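Local coordinates for protein enoyl-CoA hydratase subunit I (Geobacillus kaustophilus, PDB 2PBP) that probably acts as a hydro-lyase of the enoyl-CoA hydratase/isomerase family, adding water to the double bond of enoyl-CoA thioesters, at residues E36-V41 with F85-R90; R60-G65 with F111-S116; L157-L160 with R165-A168; V212-D217 with M224-K229. All coordinates share one frame; numbering follows the deposited sequence.

Interaction 1 (E36-V41 with F85-R90); sequences EIVAAV and FADWDR
With CG1 anti to the backbone N (chi1 171°), Val-38 turns its two methyls to different partners on the facing helix: CG1 goes to Arg-90 and CG2 to Asp-87. Arg-90 sends CG anti to its carbonyl carbon and then bends at chi3 (66°), which lays the guanidinium across the valine. CG1 of Val-38 sits over one face of that group, 3.6 Å from Arg-90 NE, and also meets the arginine's CB at 4.0 Å. The other methyl, CG2, rests on the backbone of Asp-87, 3.4 Å from its O, and lies 4.0 Å from Asp-87 CB. Each opposing side chain crosses the valine at about a right angle. An alanine in place of Val-38 would probably leave the guanidinium face without its apolar cover and open a gap beside Asp-87 O. This is helix-on-helix packing within the crotonase fold, joining helix 31-46 to helix 86-92. Between 36-41 and 85-90 no hydrogen bond forms and the contact is van der Waals; just past the segment, a salt bridge from Arg-90 NH2 to Glu-42 adds to it. The valine thus covers a face of the guanidinium while NH2 is used by Glu-42, which helps to hold the group in place.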
loop_
_atom_site.group_PDB
_atom_site.type_symbol
_atom_site.label_atom_id
_atom_site.label_comp_id
_atom_site.label_asym_id
_atom_site.label_seq_id
_atom_site.Cartn_x
_atom_site.Cartn_y
_atom_site.Cartn_z
ATOM N N GLU A 36 6.574 -17.970 24.072
ATOM C CA GLU A 36 6.596 -16.869 25.031
ATOM C C GLU A 36 6.318 -15.541 24.334
ATOM O O GLU A 36 5.601 -14.688 24.863
ATOM C CB GLU A 36 7.942 -16.814 25.759
ATOM C CG GLU A 36 8.128 -17.948 26.762
ATOM C CD GLU A 36 9.388 -17.801 27.591
ATOM O OE1 GLU A 36 9.606 -16.706 28.150
ATOM O OE2 GLU A 36 10.157 -18.780 27.689
ATOM N N ILE A 37 6.880 -15.372 23.143
ATOM C CA ILE A 37 6.670 -14.152 22.377
ATOM C C ILE A 37 5.186 -14.018 22.043
ATOM O O ILE A 37 4.604 -12.949 22.200
ATOM C CB ILE A 37 7.495 -14.161 21.072
ATOM C CG1 ILE A 37 8.991 -14.173 21.408
ATOM C CG2 ILE A 37 7.135 -12.954 20.218
ATOM C CD1 ILE A 37 9.911 -14.523 20.240
ATOM N N VAL A 38 4.574 -15.112 21.595
ATOM C CA VAL A 38 3.153 -15.105 21.249
ATOM C C VAL A 38 2.295 -14.723 22.453
ATOM O O VAL A 38 1.373 -13.908 22.344
ATOM C CB VAL A 38 2.691 -16.489 20.737
ATOM C CG1 VAL A 38 1.173 -16.521 20.601
ATOM C CG2 VAL A 38 3.341 -16.783 19.399
ATOM N N ALA A 39 2.607 -15.311 23.601
ATOM C CA ALA A 39 1.861 -15.035 24.819
ATOM C C ALA A 39 1.984 -13.564 25.209
ATOM O O ALA A 39 0.992 -12.916 25.537
ATOM C CB ALA A 39 2.361 -15.924 25.948
ATOM N N ALA A 40 3.203 -13.038 25.159
ATOM C CA ALA A 40 3.443 -11.643 25.519
ATOM C C ALA A 40 2.766 -10.686 24.542
ATOM O O ALA A 40 2.152 -9.697 24.953
ATOM C CB ALA A 40 4.942 -11.364 25.569
ATOM N N VAL A 41 2.879 -10.975 23.248
ATOM C CA VAL A 41 2.265 -10.120 22.240
ATOM C C VAL A 41 0.740 -10.132 22.331
ATOM O O VAL A 41 0.102 -9.086 22.234
ATOM C CB VAL A 41 2.692 -10.534 20.814
ATOM C CG1 VAL A 41 1.921 -9.724 19.781
ATOM C CG2 VAL A 41 4.188 -10.309 20.637
ATOM N N PHE A 85 4.109 -24.050 13.630
ATOM C CA PHE A 85 3.871 -22.803 12.923
ATOM C C PHE A 85 2.510 -22.178 13.188
ATOM O O PHE A 85 2.220 -21.084 12.711
ATOM C CB PHE A 85 4.138 -23.007 11.434
ATOM C CG PHE A 85 5.549 -23.426 11.152
ATOM C CD1 PHE A 85 6.612 -22.577 11.463
ATOM C CD2 PHE A 85 5.826 -24.695 10.658
ATOM C CE1 PHE A 85 7.933 -22.992 11.290
ATOM C CE2 PHE A 85 7.141 -25.121 10.481
ATOM C CZ PHE A 85 8.198 -24.268 10.798
ATOM N N ALA A 86 1.679 -22.868 13.966
ATOM C CA ALA A 86 0.374 -22.319 14.321
ATOM C C ALA A 86 0.639 -21.106 15.211
ATOM O O ALA A 86 -0.131 -20.147 15.216
ATOM C CB ALA A 86 -0.456 -23.349 15.068
ATOM N N ASP A 87 1.736 -21.154 15.967
ATOM C CA ASP A 87 2.097 -20.035 16.836
ATOM C C ASP A 87 2.468 -18.832 15.979
ATOM O O ASP A 87 2.195 -17.690 16.345
ATOM C CB ASP A 87 3.277 -20.397 17.745
ATOM C CG ASP A 87 2.835 -21.003 19.064
ATOM O OD1 ASP A 87 1.610 -21.093 19.300
ATOM O OD2 ASP A 87 3.713 -21.382 19.869
ATOM N N TRP A 88 3.093 -19.084 14.833
ATOM C CA TRP A 88 3.463 -17.990 13.952
ATOM C C TRP A 88 2.212 -17.385 13.327
ATOM O O TRP A 88 2.158 -16.182 13.067
ATOM C CB TRP A 88 4.429 -18.467 12.865
ATOM C CG TRP A 88 5.822 -18.684 13.376
ATOM C CD1 TRP A 88 6.333 -19.829 13.927
ATOM C CD2 TRP A 88 6.880 -17.717 13.408
ATOM N NE1 TRP A 88 7.643 -19.632 14.297
ATOM C CE2 TRP A 88 8.004 -18.348 13.990
ATOM C CE3 TRP A 88 6.986 -16.378 13.001
ATOM C CZ2 TRP A 88 9.225 -17.683 14.175
ATOM C CZ3 TRP A 88 8.200 -15.716 13.185
ATOM C CH2 TRP A 88 9.303 -16.372 13.768
ATOM N N ASP A 89 1.198 -18.212 13.096
ATOM C CA ASP A 89 -0.043 -17.709 12.524
ATOM C C ASP A 89 -0.715 -16.770 13.521
ATOM O O ASP A 89 -1.365 -15.805 13.133
ATOM C CB ASP A 89 -1.000 -18.856 12.181
ATOM C CG ASP A 89 -0.471 -19.755 11.075
ATOM O OD1 ASP A 89 0.251 -19.252 10.186
ATOM O OD2 ASP A 89 -0.795 -20.960 11.087
ATOM N N ARG A 90 -0.562 -17.063 14.810
ATOM C CA ARG A 90 -1.158 -16.223 15.845
ATOM C C ARG A 90 -0.505 -14.846 15.828
ATOM O O ARG A 90 -1.157 -13.837 16.093
ATOM C CB ARG A 90 -1.003 -16.883 17.220
ATOM C CG ARG A 90 -1.863 -18.138 17.361
ATOM C CD ARG A 90 -1.540 -18.954 18.599
ATOM N NE ARG A 90 -1.864 -18.250 19.834
ATOM C CZ ARG A 90 -2.013 -18.849 21.010
ATOM N NH1 ARG A 90 -1.867 -20.164 21.110
ATOM N NH2 ARG A 90 -2.312 -18.135 22.086
#

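Interaction 2 (R60-G65 with F111-S116)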
loop_
_atom_site.group_PDB
_atom_site.type_symbol
_atom_site.label_atom_id
_atom_site.label_comp_id
_atom_site.label_asym_id
_atom_site.label_seq_id
_atom_site.Cartn_x
_atom_site.Cartn_y
_atom_site.Cartn_z
ATOM N N ARG A 60 23.750 -8.328 21.055
ATOM C CA ARG A 60 24.117 -7.926 19.703
ATOM C C ARG A 60 23.201 -8.451 18.601
ATOM O O ARG A 60 23.279 -7.995 17.461
ATOM C CB ARG A 60 25.566 -8.332 19.401
ATOM C CG ARG A 60 25.759 -9.760 18.901
ATOM C CD ARG A 60 27.155 -9.912 18.300
ATOM N NE ARG A 60 27.319 -11.140 17.522
ATOM C CZ ARG A 60 27.496 -12.349 18.045
ATOM N NH1 ARG A 60 27.534 -12.508 19.360
ATOM N NH2 ARG A 60 27.641 -13.400 17.249
ATOM N N ALA A 61 22.334 -9.403 18.927
ATOM C CA ALA A 61 21.432 -9.950 17.920
ATOM C C ALA A 61 19.971 -9.646 18.212
ATOM O O ALA A 61 19.574 -9.490 19.369
ATOM C CB ALA A 61 21.623 -11.456 17.813
ATOM N N PHE A 62 19.178 -9.542 17.149
ATOM C CA PHE A 62 17.746 -9.318 17.284
ATOM C C PHE A 62 17.227 -10.709 17.621
ATOM O O PHE A 62 16.664 -10.933 18.692
ATOM C CB PHE A 62 17.153 -8.834 15.957
ATOM C CG PHE A 62 15.644 -8.756 15.943
ATOM C CD1 PHE A 62 14.970 -7.810 16.710
ATOM C CD2 PHE A 62 14.901 -9.614 15.134
ATOM C CE1 PHE A 62 13.575 -7.715 16.669
ATOM C CE2 PHE A 62 13.509 -9.531 15.085
ATOM C CZ PHE A 62 12.843 -8.576 15.855
ATOM N N ALA A 63 17.452 -11.648 16.705
ATOM C CA ALA A 63 17.029 -13.030 16.903
ATOM C C ALA A 63 17.573 -13.956 15.823
ATOM O O ALA A 63 17.537 -13.635 14.638
ATOM C CB ALA A 63 15.505 -13.116 16.933
ATOM N N ALA A 64 18.094 -15.103 16.247
ATOM C CA ALA A 64 18.605 -16.100 15.316
ATOM C C ALA A 64 17.517 -17.165 15.227
ATOM O O ALA A 64 16.514 -17.091 15.935
ATOM C CB ALA A 64 19.904 -16.707 15.842
ATOM N N GLY A 65 17.704 -18.151 14.359
ATOM C CA GLY A 65 16.701 -19.192 14.232
ATOM C C GLY A 65 16.874 -20.271 15.280
ATOM O O GLY A 65 17.813 -20.223 16.078
ATOM N N PHE A 111 14.439 -13.255 10.982
ATOM C CA PHE A 111 14.017 -12.428 9.857
ATOM C C PHE A 111 12.493 -12.549 9.754
ATOM O O PHE A 111 11.793 -11.562 9.534
ATOM C CB PHE A 111 14.689 -12.929 8.569
ATOM C CG PHE A 111 14.613 -11.967 7.399
ATOM C CD1 PHE A 111 13.930 -10.757 7.489
ATOM C CD2 PHE A 111 15.229 -12.295 6.193
ATOM C CE1 PHE A 111 13.859 -9.890 6.395
ATOM C CE2 PHE A 111 15.164 -11.438 5.093
ATOM C CZ PHE A 111 14.476 -10.231 5.194
ATOM N N GLU A 112 11.982 -13.764 9.930
ATOM C CA GLU A 112 10.542 -13.991 9.855
ATOM C C GLU A 112 9.787 -13.247 10.958
ATOM O O GLU A 112 8.656 -12.809 10.750
ATOM C CB GLU A 112 10.248 -15.497 9.890
ATOM C CG GLU A 112 10.696 -16.182 8.596
ATOM C CD GLU A 112 10.723 -17.696 8.674
ATOM O OE1 GLU A 112 11.353 -18.234 9.611
ATOM O OE2 GLU A 112 10.126 -18.346 7.789
ATOM N N LEU A 113 10.414 -13.087 12.121
ATOM C CA LEU A 113 9.777 -12.359 13.216
ATOM C C LEU A 113 9.681 -10.876 12.843
ATOM O O LEU A 113 8.639 -10.245 13.031
ATOM C CB LEU A 113 10.579 -12.523 14.512
ATOM C CG LEU A 113 10.039 -11.790 15.746
ATOM C CD1 LEU A 113 8.632 -12.291 16.086
ATOM C CD2 LEU A 113 10.981 -12.016 16.923
ATOM N N ALA A 114 10.762 -10.320 12.305
ATOM C CA ALA A 114 10.750 -8.915 11.912
ATOM C C ALA A 114 9.711 -8.681 10.813
ATOM O O ALA A 114 8.974 -7.695 10.844
ATOM C CB ALA A 114 12.133 -8.483 11.426
ATOM N N LEU A 115 9.648 -9.596 9.850
ATOM C CA LEU A 115 8.700 -9.474 8.748
ATOM C C LEU A 115 7.248 -9.554 9.227
ATOM O O LEU A 115 6.345 -9.037 8.569
ATOM C CB LEU A 115 8.974 -10.554 7.693
ATOM C CG LEU A 115 10.294 -10.412 6.920
ATOM C CD1 LEU A 115 10.548 -11.660 6.094
ATOM C CD2 LEU A 115 10.245 -9.175 6.024
ATOM N N SER A 116 7.031 -10.194 10.373
ATOM C CA SER A 116 5.691 -10.327 10.937
ATOM C C SER A 116 5.207 -9.007 11.540
ATOM O O SER A 116 4.022 -8.838 11.810
ATOM C CB SER A 116 5.662 -11.422 12.009
ATOM O OG SER A 116 5.972 -12.690 11.456
#
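Phe-62 is the residue of 60-65 that meets the helix at Leu-113 and Ala-114. Just before it, Ala-61 adds no side-chain contact, but its carbonyl O accepts a hydrogen bond from Asn-103 ND2. At Phe-62 the chain turns a corner, and the side chain leaves with CG anti to the backbone N (chi1 172°), carrying the ring across to helix 109-115. The leading atom is CE2: it lies 4.0 Å from Leu-113 CD2 and equally 4.0 Å from Ala-114 CB. The backbone N of Ala-114 stands at the edge of the ring, near its plane, whereas the leucine methyl approaches obliquely and also touches CZ, at 4.1 Å. Leu-113 packs in addition on Trp-88 and Leu-91 of helix 86-92. Next in sequence, Ala-63 points its CB toward the helix without close contact, while its backbone bonds to Leu-105 and Leu-107. At the end of the other segment, Ser-116 OG donates to Glu-112 O at 2.8 Å, and Glu-112 OE2 accepts hydrogen bonds from Ala-141 N and Gly-143 N. All three touching residues are buried and apolar. The ring of Phe-62 thus packs on the helix in the core of the crotonase fold, and, as in relatives of this family, the two segments probably flank the acyl-CoA site.

Interaction 3 (L157-L160 with R165-A168)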
loop_
_atom_site.group_PDB
_atom_site.type_symbol
_atom_site.label_atom_id
_atom_site.label_comp_id
_atom_site.label_asym_id
_atom_site.label_seq_id
_atom_site.Cartn_x
_atom_site.Cartn_y
_atom_site.Cartn_z
ATOM N N LEU A 157 14.216 -15.305 -4.689
ATOM C CA LEU A 157 14.894 -16.584 -4.888
ATOM C C LEU A 157 16.404 -16.467 -4.735
ATOM O O LEU A 157 17.062 -17.400 -4.278
ATOM C CB LEU A 157 14.532 -17.176 -6.252
ATOM C CG LEU A 157 13.114 -17.760 -6.310
ATOM C CD1 LEU A 157 12.775 -18.178 -7.732
ATOM C CD2 LEU A 157 13.017 -18.950 -5.352
ATOM N N GLU A 158 16.950 -15.316 -5.108
ATOM C CA GLU A 158 18.382 -15.090 -4.981
ATOM C C GLU A 158 18.759 -15.235 -3.502
ATOM O O GLU A 158 19.665 -15.991 -3.145
ATOM C CB GLU A 158 18.735 -13.682 -5.477
ATOM C CG GLU A 158 20.223 -13.421 -5.643
ATOM C CD GLU A 158 20.525 -11.975 -6.005
ATOM O OE1 GLU A 158 19.858 -11.433 -6.911
ATOM O OE2 GLU A 158 21.431 -11.381 -5.388
ATOM N N TRP A 159 18.044 -14.524 -2.636
ATOM C CA TRP A 159 18.330 -14.578 -1.210
ATOM C C TRP A 159 17.985 -15.909 -0.551
ATOM O O TRP A 159 18.738 -16.404 0.287
ATOM C CB TRP A 159 17.599 -13.445 -0.484
ATOM C CG TRP A 159 18.036 -12.093 -0.947
ATOM C CD1 TRP A 159 17.391 -11.277 -1.831
ATOM C CD2 TRP A 159 19.246 -11.420 -0.588
ATOM N NE1 TRP A 159 18.125 -10.135 -2.046
ATOM C CE2 TRP A 159 19.269 -10.198 -1.295
ATOM C CE3 TRP A 159 20.315 -11.733 0.260
ATOM C CZ2 TRP A 159 20.323 -9.283 -1.178
ATOM C CZ3 TRP A 159 21.366 -10.823 0.378
ATOM C CH2 TRP A 159 21.358 -9.613 -0.339
ATOM N N LEU A 160 16.846 -16.481 -0.928
ATOM C CA LEU A 160 16.401 -17.745 -0.350
ATOM C C LEU A 160 17.261 -18.938 -0.765
ATOM O O LEU A 160 17.526 -19.824 0.046
ATOM C CB LEU A 160 14.935 -17.996 -0.725
ATOM C CG LEU A 160 13.942 -16.986 -0.138
ATOM C CD1 LEU A 160 12.598 -17.103 -0.840
ATOM C CD2 LEU A 160 13.794 -17.235 1.363
ATOM N N ARG A 165 23.433 -12.886 3.516
ATOM C CA ARG A 165 22.881 -11.871 4.400
ATOM C C ARG A 165 22.663 -10.536 3.703
ATOM O O ARG A 165 23.509 -10.064 2.943
ATOM C CB ARG A 165 23.789 -11.663 5.608
ATOM C CG ARG A 165 23.842 -12.841 6.549
ATOM C CD ARG A 165 24.746 -12.524 7.714
ATOM N NE ARG A 165 24.927 -13.668 8.598
ATOM C CZ ARG A 165 25.722 -13.661 9.661
ATOM N NH1 ARG A 165 26.405 -12.565 9.966
ATOM N NH2 ARG A 165 25.840 -14.747 10.409
ATOM N N MET A 166 21.518 -9.933 3.991
ATOM C CA MET A 166 21.129 -8.654 3.422
ATOM C C MET A 166 21.431 -7.553 4.442
ATOM O O MET A 166 21.066 -7.668 5.612
ATOM C CB MET A 166 19.632 -8.701 3.103
ATOM C CG MET A 166 19.071 -7.503 2.380
ATOM S SD MET A 166 17.275 -7.638 2.331
ATOM C CE MET A 166 17.045 -8.900 1.074
ATOM N N SER A 167 22.111 -6.494 4.011
ATOM C CA SER A 167 22.429 -5.403 4.927
ATOM C C SER A 167 21.169 -4.583 5.192
ATOM O O SER A 167 20.206 -4.646 4.431
ATOM C CB SER A 167 23.506 -4.492 4.329
ATOM O OG SER A 167 23.026 -3.850 3.165
ATOM N N ALA A 168 21.181 -3.810 6.272
ATOM C CA ALA A 168 20.035 -2.979 6.608
ATOM C C ALA A 168 19.751 -1.995 5.478
ATOM O O ALA A 168 18.595 -1.740 5.143
ATOM C CB ALA A 168 20.295 -2.228 7.908
#
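The carbonyl O of Arg-165 comes up to the edge of the Trp-159 indole, near its plane, 3.4 Å from CZ3; this is a polar approach to an aromatic C-H edge, and no hydrogen bond links the two segments. Beside it Met-166 makes a Met-aromatic contact with the same ring, tying helix 153-162 to the short strand 166-167 that follows it. Met-166 starts with CG anti to the backbone N (chi1 -174°), runs on extended, and bends at chi3 (-75°), a turn that places the terminal methyl over the indole face. The two side chains cross at about a right angle. The sulfur lies farther off, with SD 5.0 Å from the centroid of the six-membered ring in an oblique position, so the methyl is the closer part. Trp-159 also packs on Ile-151 and Glu-170, and Met-166 on Ala-171, which places the pair between neighbouring helices. Arg-165 NH1 forms a salt bridge with Glu-127, while the backbone of Met-166 bonds to Phe-128 in the adjacent strand. Over the five-membered ring the CH-pi contact is nearly vertical: Met-166 CE stands 3.5 Å from the centroid, 11° off the normal, and equally 3.5 Å from Trp-159 NE1.

Interaction 4 (V212-D217 with M224-K229)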
loop_
_atom_site.group_PDB
_atom_site.type_symbol
_atom_site.label_atom_id
_atom_site.label_comp_id
_atom_site.label_asym_id
_atom_site.label_seq_id
_atom_site.Cartn_x
_atom_site.Cartn_y
_atom_site.Cartn_z
ATOM N N VAL A 212 -5.024 -2.962 4.990
ATOM C CA VAL A 212 -3.758 -3.212 4.316
ATOM C C VAL A 212 -3.470 -4.710 4.245
ATOM O O VAL A 212 -2.929 -5.196 3.253
ATOM C CB VAL A 212 -2.592 -2.486 5.029
ATOM C CG1 VAL A 212 -1.256 -2.940 4.454
ATOM C CG2 VAL A 212 -2.750 -0.986 4.858
ATOM N N GLN A 213 -3.843 -5.443 5.292
ATOM C CA GLN A 213 -3.620 -6.885 5.316
ATOM C C GLN A 213 -4.389 -7.528 4.159
ATOM O O GLN A 213 -3.893 -8.447 3.510
ATOM C CB GLN A 213 -4.099 -7.499 6.638
ATOM C CG GLN A 213 -3.615 -6.816 7.918
ATOM C CD GLN A 213 -2.105 -6.650 7.998
ATOM O OE1 GLN A 213 -1.547 -5.669 7.500
ATOM N NE2 GLN A 213 -1.437 -7.611 8.630
ATOM N N LYS A 214 -5.600 -7.041 3.905
ATOM C CA LYS A 214 -6.420 -7.574 2.820
ATOM C C LYS A 214 -5.839 -7.169 1.462
ATOM O O LYS A 214 -5.877 -7.945 0.509
ATOM C CB LYS A 214 -7.862 -7.060 2.928
ATOM C CG LYS A 214 -8.494 -7.190 4.316
ATOM C CD LYS A 214 -8.445 -8.618 4.840
ATOM C CE LYS A 214 -9.142 -8.736 6.192
ATOM N NZ LYS A 214 -8.922 -10.074 6.809
ATOM N N ALA A 215 -5.296 -5.955 1.385
ATOM C CA ALA A 215 -4.718 -5.443 0.143
ATOM C C ALA A 215 -3.590 -6.324 -0.375
ATOM O O ALA A 215 -3.351 -6.402 -1.579
ATOM C CB ALA A 215 -4.210 -4.020 0.349
ATOM N N VAL A 216 -2.889 -6.978 0.543
ATOM C CA VAL A 216 -1.785 -7.856 0.177
ATOM C C VAL A 216 -2.277 -9.140 -0.496
ATOM O O VAL A 216 -1.596 -9.688 -1.365
ATOM C CB VAL A 216 -0.945 -8.239 1.426
ATOM C CG1 VAL A 216 0.104 -9.276 1.059
ATOM C CG2 VAL A 216 -0.269 -6.998 2.001
ATOM N N ASP A 217 -3.460 -9.605 -0.107
ATOM C CA ASP A 217 -4.012 -10.848 -0.649
ATOM C C ASP A 217 -5.209 -10.690 -1.598
ATOM O O ASP A 217 -5.240 -11.276 -2.683
ATOM C CB ASP A 217 -4.425 -11.772 0.507
ATOM C CG ASP A 217 -3.308 -11.985 1.520
ATOM O OD1 ASP A 217 -2.155 -12.214 1.101
ATOM O OD2 ASP A 217 -3.587 -11.937 2.740
ATOM N N MET A 224 -11.445 -3.338 -1.665
ATOM C CA MET A 224 -12.115 -2.055 -1.491
ATOM C C MET A 224 -13.472 -2.251 -0.811
ATOM O O MET A 224 -13.928 -1.387 -0.062
ATOM C CB MET A 224 -12.273 -1.361 -2.851
ATOM C CG MET A 224 -10.948 -0.786 -3.367
ATOM S SD MET A 224 -11.023 -0.076 -5.025
ATOM C CE MET A 224 -12.071 1.335 -4.718
ATOM N N GLN A 225 -14.108 -3.391 -1.070
ATOM C CA GLN A 225 -15.394 -3.708 -0.448
ATOM C C GLN A 225 -15.211 -3.795 1.065
ATOM O O GLN A 225 -16.055 -3.335 1.834
ATOM C CB GLN A 225 -15.926 -5.049 -0.967
ATOM C CG GLN A 225 -16.629 -4.972 -2.308
ATOM C CD GLN A 225 -18.008 -4.351 -2.189
ATOM O OE1 GLN A 225 -18.923 -4.937 -1.596
ATOM N NE2 GLN A 225 -18.163 -3.157 -2.744
ATOM N N PHE A 226 -14.102 -4.399 1.485
ATOM C CA PHE A 226 -13.805 -4.549 2.907
ATOM C C PHE A 226 -13.390 -3.195 3.477
ATOM O O PHE A 226 -13.841 -2.787 4.544
ATOM C CB PHE A 226 -12.671 -5.561 3.102
ATOM C CG PHE A 226 -12.355 -5.849 4.545
ATOM C CD1 PHE A 226 -12.997 -6.884 5.221
ATOM C CD2 PHE A 226 -11.429 -5.073 5.233
ATOM C CE1 PHE A 226 -12.718 -7.140 6.569
ATOM C CE2 PHE A 226 -11.145 -5.318 6.577
ATOM C CZ PHE A 226 -11.791 -6.353 7.245
ATOM N N GLU A 227 -12.521 -2.507 2.747
ATOM C CA GLU A 227 -12.019 -1.201 3.155
ATOM C C GLU A 227 -13.136 -0.229 3.547
ATOM O O GLU A 227 -13.092 0.378 4.623
ATOM C CB GLU A 227 -11.197 -0.608 2.012
ATOM C CG GLU A 227 -10.597 0.757 2.288
ATOM C CD GLU A 227 -10.095 1.397 1.011
ATOM O OE1 GLU A 227 -10.933 1.628 0.117
ATOM O OE2 GLU A 227 -8.877 1.660 0.892
ATOM N N ARG A 228 -14.137 -0.083 2.685
ATOM C CA ARG A 228 -15.230 0.844 2.967
ATOM C C ARG A 228 -16.071 0.461 4.185
ATOM O O ARG A 228 -16.669 1.333 4.820
ATOM C CB ARG A 228 -16.119 1.022 1.725
ATOM C CG ARG A 228 -16.866 -0.216 1.265
ATOM C CD ARG A 228 -17.412 -0.023 -0.148
ATOM N NE ARG A 228 -16.333 0.197 -1.108
ATOM C CZ ARG A 228 -16.490 0.246 -2.429
ATOM N NH1 ARG A 228 -17.694 0.088 -2.968
ATOM N NH2 ARG A 228 -15.438 0.458 -3.211
ATOM N N LYS A 229 -16.127 -0.828 4.516
ATOM C CA LYS A 229 -16.881 -1.255 5.691
ATOM C C LYS A 229 -16.178 -0.700 6.930
ATOM O O LYS A 229 -16.828 -0.237 7.871
ATOM C CB LYS A 229 -16.964 -2.787 5.771
ATOM C CG LYS A 229 -17.936 -3.401 4.774
ATOM C CD LYS A 229 -19.372 -2.980 5.078
ATOM C CE LYS A 229 -20.337 -3.483 4.017
ATOM N NZ LYS A 229 -21.752 -3.275 4.410
#
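One face of the Phe-226 ring is covered by the aliphatic chain of Lys-214, whose CE stands over it 3.7 Å above the plane and displaced toward the rim. The closest approach of this methylene is 3.7 Å, from Lys-214 CE to Phe-226 CZ, and it forms a CH-pi contact 20° off the ring normal. A second methylene shares the same ring: Lys-214 CG lies 3.7 Å from Phe-226 CD2, so the lysine touches at two points as it passes obliquely over the ring. A bend at chi2 (-55°) makes this possible, folding the chain back before it runs on extended. The phenyl group is carried toward the lysine with CG anti to the backbone N (chi1 -176°). The ammonium adds little, since Lys-214 NZ is 5.2 Å from the ring centroid, a long distance that allows at most a weak cation-pi attraction. A serine in place of Phe-226 would probably leave the lysine methylenes without their flat support and the chain freer to turn.

The pair bridges helices 202-217 and 220-234, consecutive helices of the C-terminal part of the chain. Neighbouring residues of both helices meet the second subunit: Arg-228 pairs with Asp-89 and Lys-229 with Glu-80 of that subunit, while Ala-215 O accepts a bond from its Lys-149. Within the pair itself no hydrogen bond passes between the segments, and the chemistry is that of a partly exposed apolar contact in which dispersion and CH-pi attraction come from the lysine's hydrocarbon part.

Along the chain, interactions 1 and 2 alternate their segments, whereas interactions 3 and 4 follow in series. The first two, with centres 14 Å apart, form a continuous patch: Trp-88 CZ3 packs 3.6 Å from Leu-113 N, so helix 86-92 lies against both helix 31-46 and helix 109-115. Interaction 3, its centre 14 Å from that of interaction 2, reaches the same four-stranded sheet, whose outermost strands are 61-63 and 166-167. Interaction 4 stands apart on C-terminal helices, its centre between 24 and 29 Å from the other centres. Interaction 2 is the buried one, and interactions 3 and 4 lie toward the periphery. Interaction 4 has the most contacts with the second subunit, which interaction 2 also reaches.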